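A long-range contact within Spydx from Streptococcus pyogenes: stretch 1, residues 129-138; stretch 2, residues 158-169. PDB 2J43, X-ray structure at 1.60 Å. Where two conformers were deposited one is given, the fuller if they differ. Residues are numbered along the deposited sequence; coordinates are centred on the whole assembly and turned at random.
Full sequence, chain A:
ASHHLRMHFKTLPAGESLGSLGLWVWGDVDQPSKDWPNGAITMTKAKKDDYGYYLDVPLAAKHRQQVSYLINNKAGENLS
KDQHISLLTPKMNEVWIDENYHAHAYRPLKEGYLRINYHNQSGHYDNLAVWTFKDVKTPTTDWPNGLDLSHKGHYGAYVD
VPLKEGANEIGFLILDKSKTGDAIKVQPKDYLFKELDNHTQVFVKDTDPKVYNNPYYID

Stretch 1 (129-138) AVWTFKDVKT
Stretch 2 158-169: YVDVPLKEGANE

Residues 129-134 and 158-162 are strands, both extended from earlier in the chain, and each gives way to a loop just where the two stretches draw together. The strands run in roughly the same direction, but after Lys134 stretch 1 doubles back, so that Val136 and Leu163 meet antiparallel. The CA atoms of Val130 and Val159 are 8.0 Å apart, too far for backbone pairing, so side chains fill the gap. The spacing then closes to 4.2 Å between the CA atoms of Val136 and Leu163, the site of a single beta bridge, and is 4.5 Å between those of Lys137 and Lys164. Lys134, at phi/psi 66/-135, breaks the extended run; Asp135 follows at -86/44 and Val136 returns to -91/155. On stretch 2, Pro162, Leu163 and Lys164 stay extended, and a type II turn from Lys164 to Ala167 places Gly166 at 72/25, a positive phi that favours glycine.

Two nearly linear hydrogen bonds make the bridge: Lys164 N to Asp135 O, 3.0 Å, and Lys137 N to Pro162 O, 2.9 Å. Pro162 has no amide hydrogen to donate, and the bridge asks only for its carbonyl; that oxygen also accepts from water 2 at 2.8 Å, and the same water accepts from Thr138 N at 3.0 Å. Beyond the turn, Asp135 N donates to Glu169 O at 2.9 Å.

Asp135 is the polar centre, with 113 Å² covered by the other stretch. With chi1 in m (-49°) and chi2 at -24°, its OD2 receives Asn168 N at 3.1 Å and Glu169 N at 2.9 Å, and water 1 donates to it at 2.7 Å. A short carboxylate suits the spot because it can gather successive backbone amides after the turn. Ala167 points toward stretch 1, its CB 3.7 Å from Asp135 CB, a small side chain in a close approach.

Lys134, Glu169 and Lys164 reach across around this centre. Lys134 (chi1 m, chi2 t) brings NZ to Glu169 OE2 at 2.8 Å, a salt bridge; Glu169 is extended, t at chi1 and chi2. Lys164, with chi1 at -103°, carries NZ to Val136 O at 2.9 Å. Lys137, t through chi3, leads its end away, while its CD rests 3.9 Å from Pro162 CB.

Branched Val130, Val159, Thr132 and Val161 point toward the other stretch, their methyls spanning the wider strand spacing. Val130 (t) and Val159 (p) meet CG2 to CG1 at 3.8 Å; Thr132 (p) holds CG2 4.4 Å from Val161 CG1. Val136 (m) points away overall, yet its CG1 lies 3.8 Å from CG1 of Val161 (t). In all, 679 Å² is buried between the stretches, both sides summed.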

ATOM      1  N   ALA A 129      -0.464  -1.408  22.402  1.00 16.70           N
ATOM      2  CA  ALA A 129      -0.329   0.027  22.138  1.00 15.46           C
ATOM      3  C   ALA A 129       0.963   0.274  21.410  1.00 15.53           C
ATOM      4  O   ALA A 129       1.860  -0.571  21.438  1.00 15.47           O
ATOM      5  CB  ALA A 129      -0.305   0.812  23.441  1.00 16.25           C
ATOM      6  N   VAL A 130       1.084   1.452  20.846  1.00 15.22           N
ATOM      7  CA  VAL A 130       2.288   1.849  20.107  1.00 16.14           C
ATOM      8  C   VAL A 130       2.959   2.986  20.869  1.00 15.25           C
ATOM      9  O   VAL A 130       2.362   4.024  21.091  1.00 16.04           O
ATOM     10  CB  VAL A 130       1.979   2.324  18.671  1.00 16.49           C
ATOM     11  CG1 VAL A 130       3.343   2.522  17.924  1.00 17.60           C
ATOM     12  CG2 VAL A 130       1.084   1.321  17.972  1.00 18.38           C
ATOM     13  N   TRP A 131       4.219   2.778  21.250  1.00 15.95           N
ATOM     14  CA  TRP A 131       5.075   3.807  21.816  1.00 15.55           C
ATOM     15  C   TRP A 131       5.798   4.507  20.650  1.00 14.62           C
ATOM     16  O   TRP A 131       6.300   3.837  19.786  1.00 16.69           O
ATOM     17  CB  TRP A 131       6.111   3.155  22.720  1.00 15.78           C
ATOM     18  CG  TRP A 131       6.897   4.131  23.506  1.00 15.42           C
ATOM     19  CD1 TRP A 131       8.198   4.525  23.273  1.00 17.10           C
ATOM     20  CD2 TRP A 131       6.476   4.849  24.684  1.00 17.53           C
ATOM     21  NE1 TRP A 131       8.601   5.450  24.215  1.00 18.17           N
ATOM     22  CE2 TRP A 131       7.563   5.675  25.086  1.00 17.49           C
ATOM     23  CE3 TRP A 131       5.289   4.915  25.420  1.00 17.74           C
ATOM     24  CZ2 TRP A 131       7.476   6.534  26.179  1.00 21.45           C
ATOM     25  CZ3 TRP A 131       5.223   5.774  26.507  1.00 21.69           C
ATOM     26  CH2 TRP A 131       6.295   6.569  26.864  1.00 20.56           C
ATOM     27  N   THR A 132       5.781   5.831  20.622  1.00 15.62           N
ATOM     28  CA  THR A 132       6.378   6.607  19.527  1.00 16.38           C
ATOM     29  C   THR A 132       7.369   7.646  20.038  1.00 16.80           C
ATOM     30  O   THR A 132       7.194   8.236  21.117  1.00 17.21           O
ATOM     31  CB  THR A 132       5.287   7.361  18.705  1.00 16.72           C
ATOM     32  OG1 THR A 132       4.612   8.297  19.554  1.00 16.60           O
ATOM     33  CG2 THR A 132       4.188   6.405  18.241  1.00 14.90           C
ATOM     34  N   PHE A 133       8.398   7.867  19.229  1.00 17.11           N
ATOM     35  CA  PHE A 133       9.454   8.822  19.554  1.00 19.03           C
ATOM     36  C   PHE A 133      10.222   9.205  18.292  1.00 20.43           C
ATOM     37  O   PHE A 133       9.910   8.754  17.170  1.00 19.75           O
ATOM     38  CB  PHE A 133      10.393   8.255  20.646  1.00 18.94           C
ATOM     39  CG  PHE A 133      11.070   6.942  20.307  1.00 19.28           C
ATOM     40  CD1 PHE A 133      12.424   6.910  19.984  1.00 23.35           C
ATOM     41  CD2 PHE A 133      10.390   5.726  20.374  1.00 21.48           C
ATOM     42  CE1 PHE A 133      13.076   5.728  19.739  1.00 21.79           C
ATOM     43  CE2 PHE A 133      11.047   4.544  20.124  1.00 21.43           C
ATOM     44  CZ  PHE A 133      12.402   4.546  19.819  1.00 22.32           C
ATOM     45  N   LYS A 134      11.231  10.031  18.485  1.00 20.95           N
ATOM     46  CA  LYS A 134      11.910  10.718  17.401  1.00 22.98           C
ATOM     47  C   LYS A 134      10.959  11.701  16.741  1.00 22.45           C
ATOM     48  O   LYS A 134      10.260  12.413  17.435  1.00 24.27           O
ATOM     49  CB  LYS A 134      12.676   9.763  16.470  1.00 22.59           C
ATOM     50  CG  LYS A 134      13.502   8.758  17.228  1.00 26.54           C
ATOM     51  CD  LYS A 134      14.356   7.886  16.318  1.00 29.37           C
ATOM     52  CE  LYS A 134      15.734   8.490  16.133  1.00 32.86           C
ATOM     53  NZ  LYS A 134      16.791   7.431  15.994  1.00 38.38           N
ATOM     54  N   ASP A 135      10.888  11.765  15.416  1.00 23.62           N
ATOM     55  CA  ASP A 135      10.260  12.916  14.768  1.00 24.10           C
ATOM     56  C   ASP A 135       8.737  12.816  14.592  1.00 23.86           C
ATOM     57  O   ASP A 135       8.173  13.204  13.589  1.00 23.74           O
ATOM     58  CB  ASP A 135      10.929  13.236  13.408  1.00 25.00           C
ATOM     59  CG  ASP A 135      12.461  13.304  13.473  1.00 28.60           C
ATOM     60  OD1 ASP A 135      13.022  13.551  14.568  1.00 29.55           O
ATOM     61  OD2 ASP A 135      13.184  13.059  12.457  1.00 26.41           O
ATOM     62  N   VAL A 136       8.049  12.368  15.624  1.00 23.78           N
ATOM     63  CA  VAL A 136       6.608  12.450  15.671  1.00 22.91           C
ATOM     64  C   VAL A 136       6.193  13.765  16.329  1.00 24.87           C
ATOM     65  O   VAL A 136       6.943  14.322  17.129  1.00 24.93           O
ATOM     66  CB  VAL A 136       5.997  11.216  16.446  1.00 21.65           C
ATOM     67  CG1 VAL A 136       6.418   9.953  15.773  1.00 22.69           C
ATOM     68  CG2 VAL A 136       6.461  11.156  17.876  1.00 21.40           C
ATOM     69  N   LYS A 137       4.996  14.228  16.009  1.00 26.06           N
ATOM     70  CA  LYS A 137       4.455  15.485  16.559  1.00 28.38           C
ATOM     71  C   LYS A 137       4.408  15.481  18.080  1.00 27.74           C
ATOM     72  O   LYS A 137       4.849  16.422  18.754  1.00 28.80           O
ATOM     73  CB  LYS A 137       3.031  15.698  16.029  1.00 29.60           C
ATOM     74  CG  LYS A 137       2.503  17.138  16.125  1.00 33.35           C
ATOM     75  CD  LYS A 137       1.329  17.389  15.143  1.00 37.41           C
ATOM     76  CE  LYS A 137       1.108  18.883  14.883  1.00 40.17           C
ATOM     77  NZ  LYS A 137       1.109  19.673  16.165  1.00 41.21           N
ATOM     78  N   THR A 138       3.855  14.412  18.634  1.00 26.48           N
ATOM     79  CA  THR A 138       3.728  14.286  20.070  1.00 26.61           C
ATOM     80  C   THR A 138       4.064  12.864  20.567  1.00 24.46           C
ATOM     81  O   THR A 138       3.248  11.909  20.491  1.00 24.17           O
ATOM     82  CB  THR A 138       2.394  15.014  20.573  1.00 28.09           C
ATOM     83  OG1 THR A 138       1.712  14.306  21.612  1.00 31.77           O
ATOM     84  CG2 THR A 138       1.407  15.283  19.476  1.00 29.07           C
ATOM     85  N   TYR A 158      -4.110  -0.780  13.369  1.00 17.34           N
ATOM     86  CA  TYR A 158      -3.274   0.337  12.988  1.00 16.84           C
ATOM     87  C   TYR A 158      -3.502   1.592  13.800  1.00 16.66           C
ATOM     88  O   TYR A 158      -4.527   1.749  14.473  1.00 16.14           O
ATOM     89  CB  TYR A 158      -3.437   0.664  11.486  1.00 16.97           C
ATOM     90  CG  TYR A 158      -4.775   1.246  11.099  1.00 16.33           C
ATOM     91  CD1 TYR A 158      -5.024   2.585  11.231  1.00 13.94           C
ATOM     92  CD2 TYR A 158      -5.795   0.437  10.638  1.00 16.05           C
ATOM     93  CE1 TYR A 158      -6.264   3.124  10.886  1.00 17.28           C
ATOM     94  CE2 TYR A 158      -7.068   0.975  10.271  1.00 18.64           C
ATOM     95  CZ  TYR A 158      -7.266   2.305  10.401  1.00 18.53           C
ATOM     96  OH  TYR A 158      -8.471   2.883  10.072  1.00 22.68           O
ATOM     97  N   VAL A 159      -2.527   2.487  13.740  1.00 17.07           N
ATOM     98  CA  VAL A 159      -2.696   3.834  14.235  1.00 18.16           C
ATOM     99  C   VAL A 159      -2.074   4.827  13.253  1.00 16.27           C
ATOM    100  O   VAL A 159      -1.043   4.530  12.631  1.00 17.73           O
ATOM    101  CB  VAL A 159      -2.095   3.991  15.634  1.00 18.91           C
ATOM    102  CG1 VAL A 159      -0.630   3.712  15.637  1.00 19.67           C
ATOM    103  CG2 VAL A 159      -2.513   5.405  16.208  1.00 22.62           C
ATOM    104  N   ASP A 160      -2.707   5.985  13.120  1.00 17.71           N
ATOM    105  CA  ASP A 160      -2.214   7.074  12.290  1.00 18.61           C
ATOM    106  C   ASP A 160      -1.481   8.065  13.193  1.00 18.94           C
ATOM    107  O   ASP A 160      -2.062   8.635  14.146  1.00 21.46           O
ATOM    108  CB  ASP A 160      -3.360   7.776  11.547  1.00 18.90           C
ATOM    109  CG  ASP A 160      -3.923   6.941  10.444  1.00 21.34           C
ATOM    110  OD1 ASP A 160      -3.116   6.279   9.767  1.00 21.60           O
ATOM    111  OD2 ASP A 160      -5.143   6.864  10.200  1.00 22.66           O
ATOM    112  N   VAL A 161      -0.220   8.265  12.898  1.00 18.17           N
ATOM    113  CA  VAL A 161       0.672   9.073  13.720  1.00 19.03           C
ATOM    114  C   VAL A 161       1.070  10.393  13.033  1.00 20.11           C
ATOM    115  O   VAL A 161       1.811  10.378  12.047  1.00 19.95           O
ATOM    116  CB  VAL A 161       1.944   8.312  14.049  1.00 18.90           C
ATOM    117  CG1 VAL A 161       2.839   9.107  15.020  1.00 19.92           C
ATOM    118  CG2 VAL A 161       1.620   6.915  14.609  1.00 17.03           C
ATOM    119  N   PRO A 162       0.686  11.531  13.600  1.00 22.19           N
ATOM    120  CA  PRO A 162       1.163  12.810  13.036  1.00 23.17           C
ATOM    121  C   PRO A 162       2.658  12.987  13.208  1.00 23.95           C
ATOM    122  O   PRO A 162       3.157  12.715  14.288  1.00 23.92           O
ATOM    123  CB  PRO A 162       0.414  13.881  13.845  1.00 23.39           C
ATOM    124  CG  PRO A 162      -0.571  13.182  14.708  1.00 24.56           C
ATOM    125  CD  PRO A 162      -0.156  11.725  14.794  1.00 22.65           C
ATOM    126  N   LEU A 163       3.340  13.446  12.166  1.00 24.74           N
ATOM    127  CA  LEU A 163       4.778  13.652  12.144  1.00 26.07           C
ATOM    128  C   LEU A 163       5.094  15.163  12.344  1.00 28.10           C
ATOM    129  O   LEU A 163       4.255  16.022  12.094  1.00 28.35           O
ATOM    130  CB  LEU A 163       5.365  13.188  10.795  1.00 26.10           C
ATOM    131  CG  LEU A 163       5.071  11.770  10.279  1.00 27.12           C
ATOM    132  CD1 LEU A 163       5.636  11.551   8.892  1.00 27.64           C
ATOM    133  CD2 LEU A 163       5.718  10.806  11.215  1.00 27.81           C
ATOM    134  N   LYS A 164       6.292  15.447  12.835  1.00 30.71           N
ATOM    135  CA  LYS A 164       6.721  16.835  12.947  0.50 31.72           C
ATOM    136  C   LYS A 164       7.012  17.379  11.542  1.00 32.75           C
ATOM    137  O   LYS A 164       7.301  16.614  10.609  1.00 32.96           O
ATOM    138  CB  LYS A 164       7.940  16.967  13.870  0.50 32.12           C
ATOM    139  CG  LYS A 164       7.597  17.505  15.249  0.50 32.42           C
ATOM    140  CD  LYS A 164       8.847  17.706  16.123  0.50 32.99           C
ATOM    141  CE  LYS A 164       8.732  17.003  17.487  0.50 32.96           C
ATOM    142  NZ  LYS A 164       9.464  15.703  17.524  0.50 33.40           N
ATOM    143  N   GLU A 165       6.876  18.707  11.396  1.00 34.73           N
ATOM    144  CA  GLU A 165       7.318  19.434  10.197  1.00 36.12           C
ATOM    145  C   GLU A 165       8.764  19.033  10.012  1.00 35.37           C
ATOM    146  O   GLU A 165       9.522  19.037  10.976  1.00 35.82           O
ATOM    147  CB  GLU A 165       7.228  20.975  10.408  1.00 37.61           C
ATOM    148  CG  GLU A 165       7.913  21.864   9.350  1.00 41.75           C
ATOM    149  CD  GLU A 165       9.367  22.334   9.672  1.00 47.52           C
ATOM    150  OE1 GLU A 165       9.755  22.556  10.870  1.00 47.33           O
ATOM    151  OE2 GLU A 165      10.144  22.536   8.686  1.00 49.79           O
ATOM    152  N   GLY A 166       9.138  18.664   8.792  1.00 34.62           N
ATOM    153  CA  GLY A 166      10.507  18.291   8.488  1.00 34.84           C
ATOM    154  C   GLY A 166      10.978  16.970   9.043  1.00 34.76           C
ATOM    155  O   GLY A 166      12.181  16.760   9.230  1.00 34.47           O
ATOM    156  N   ALA A 167      10.039  16.049   9.287  1.00 35.10           N
ATOM    157  CA  ALA A 167      10.407  14.766   9.870  1.00 34.89           C
ATOM    158  C   ALA A 167      11.305  13.944   8.944  1.00 34.54           C
ATOM    159  O   ALA A 167      11.054  13.844   7.736  1.00 35.57           O
ATOM    160  CB  ALA A 167       9.142  13.962  10.256  1.00 35.30           C
ATOM    161  N   ASN A 168      12.336  13.346   9.522  1.00 34.70           N
ATOM    162  CA  ASN A 168      13.226  12.412   8.816  1.00 34.36           C
ATOM    163  C   ASN A 168      13.189  10.984   9.321  1.00 32.55           C
ATOM    164  O   ASN A 168      13.366  10.070   8.527  1.00 32.03           O
ATOM    165  CB  ASN A 168      14.684  12.845   8.949  1.00 35.03           C
ATOM    166  CG  ASN A 168      14.952  14.187   8.330  1.00 37.81           C
ATOM    167  OD1 ASN A 168      14.589  14.433   7.178  1.00 40.34           O
ATOM    168  ND2 ASN A 168      15.587  15.065   9.094  1.00 39.13           N
ATOM    169  N   GLU A 169      13.025  10.793  10.641  1.00 29.90           N
ATOM    170  CA  GLU A 169      13.142   9.477  11.263  1.00 28.75           C
ATOM    171  C   GLU A 169      12.122   9.312  12.409  1.00 26.19           C
ATOM    172  O   GLU A 169      11.870  10.269  13.138  1.00 25.33           O
ATOM    173  CB  GLU A 169      14.566   9.299  11.787  1.00 29.89           C
ATOM    174  CG  GLU A 169      14.961   7.861  12.013  1.00 32.98           C
ATOM    175  CD  GLU A 169      16.464   7.686  12.219  1.00 36.45           C
ATOM    176  OE1 GLU A 169      17.247   8.214  11.401  1.00 38.43           O
ATOM    177  OE2 GLU A 169      16.849   7.004  13.206  1.00 39.72           O
TER
HETATM  178  O   HOH W   1      15.534  14.460  12.413  1.00 39.89           O
HETATM  179  O   HOH W   2       2.490  12.326  17.000  1.00 24.24           O